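Side-chain contact in putative sulfatase yidJ (PDB 2QZU), which probably hydrolyses sulfate esters, as enzymes of the sulfatase family do: residues L437-R440 with T441-P444. Sequence-based numbering, arbitrary orientation.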
# COMPACT_ATOMS: atom_id res chain seq x y z
N LEU A 437 -5.18 30.79 -17.74
CA LEU A 437 -4.59 31.96 -17.12
C LEU A 437 -5.18 32.18 -15.73
O LEU A 437 -6.39 32.23 -15.56
CB LEU A 437 -4.84 33.21 -17.98
CG LEU A 437 -4.32 34.54 -17.41
CD1 LEU A 437 -2.82 34.46 -17.20
CD2 LEU A 437 -4.67 35.67 -18.37
N PHE A 438 -4.30 32.27 -14.74
CA PHE A 438 -4.73 32.50 -13.36
C PHE A 438 -4.07 33.76 -12.82
O PHE A 438 -2.87 33.98 -13.03
CB PHE A 438 -4.32 31.34 -12.45
CG PHE A 438 -5.01 30.04 -12.75
CD1 PHE A 438 -4.27 28.94 -13.19
CD2 PHE A 438 -6.38 29.91 -12.58
CE1 PHE A 438 -4.90 27.72 -13.44
CE2 PHE A 438 -7.02 28.70 -12.83
CZ PHE A 438 -6.28 27.60 -13.26
N ASP A 439 -4.86 34.59 -12.14
CA ASP A 439 -4.36 35.81 -11.52
C ASP A 439 -4.21 35.39 -10.06
O ASP A 439 -5.19 35.34 -9.32
CB ASP A 439 -5.41 36.92 -11.62
CG ASP A 439 -4.96 38.21 -10.95
OD1 ASP A 439 -4.16 38.15 -9.99
OD2 ASP A 439 -5.42 39.29 -11.37
N ARG A 440 -2.99 35.08 -9.65
CA ARG A 440 -2.75 34.61 -8.28
C ARG A 440 -2.94 35.65 -7.18
O ARG A 440 -3.02 35.30 -6.00
CB ARG A 440 -1.36 33.99 -8.18
CG ARG A 440 -1.13 32.83 -9.15
CD ARG A 440 0.01 31.93 -8.68
NE ARG A 440 1.23 32.68 -8.42
CZ ARG A 440 2.02 33.19 -9.36
NH1 ARG A 440 1.73 33.03 -10.65
NH2 ARG A 440 3.10 33.88 -9.01
N THR A 441 -3.02 36.92 -7.56
CA THR A 441 -3.23 37.98 -6.57
C THR A 441 -4.68 37.96 -6.10
O THR A 441 -4.95 37.92 -4.90
CB THR A 441 -2.91 39.37 -7.17
OG1 THR A 441 -1.53 39.43 -7.53
CG2 THR A 441 -3.22 40.47 -6.16
N ASN A 442 -5.61 37.99 -7.05
CA ASN A 442 -7.04 37.98 -6.73
C ASN A 442 -7.59 36.57 -6.58
O ASN A 442 -8.65 36.36 -5.98
CB ASN A 442 -7.84 38.70 -7.83
CG ASN A 442 -7.74 40.21 -7.74
OD1 ASN A 442 -8.17 40.81 -6.76
ND2 ASN A 442 -7.19 40.83 -8.78
N ASP A 443 -6.86 35.60 -7.12
CA ASP A 443 -7.28 34.20 -7.10
C ASP A 443 -6.06 33.35 -6.74
O ASP A 443 -5.55 32.59 -7.57
CB ASP A 443 -7.83 33.85 -8.49
CG ASP A 443 -8.20 32.39 -8.64
OD1 ASP A 443 -8.75 31.79 -7.69
OD2 ASP A 443 -7.97 31.84 -9.75
N PRO A 444 -5.57 33.46 -5.49
CA PRO A 444 -4.40 32.70 -5.04
C PRO A 444 -4.51 31.18 -5.12
O PRO A 444 -3.50 30.49 -5.29
CB PRO A 444 -4.20 33.20 -3.60
CG PRO A 444 -5.60 33.53 -3.17
CD PRO A 444 -6.16 34.23 -4.38
O HOH W 1 -7.61 33.78 -11.77
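Asp439, the last residue of strand 431-439, turns its carboxylate onto the chain that follows and receives two backbone N-H groups on OD1. Thr441 N lies 3.0 Å from Asp439 OD1 and meets it nearly along the C-O bond. Asn442 N comes to Asp439 OD1 from above the carboxylate plane, 3.3 Å away in a straighter bond (166° at the hydrogen). With CG anti to the backbone N of Asp439 (chi1 178°), the carboxylate is swung toward the chain that follows, where OD1 meets both amides. Asn442 ND2 adds a weak bond of 3.5 Å to Asp439 OD2, whose stronger partner is Arg420, through a salt bridge.

The backbone closes the turn: Asp443 N donates to Asp439 O at 2.8 Å, and Arg440 CA makes a C-H...O contact of 3.5 Å with Asp443 O.

One water bridges Asp439 N and Asp443 OD2, accepting from the first and donating to the second. That carboxylate also takes the N-H groups of Met447 on OD1 and Asn448 on OD2. Asp443 OD2 also lies obliquely beside the Phe438 ring, 3.8 Å from Phe438 CD2, the ring and carboxylate planes 58° apart.

This is an Asx motif, ending the edge strand of the C-terminal four-stranded antiparallel sheet. Two aspartates four residues apart gather backbone N-H groups; the turn itself is held by the neutral Asp443-Asp439 backbone bond and the two N-H bonds to Asp439, probably strengthened by its charge, which Arg420 probably helps keep.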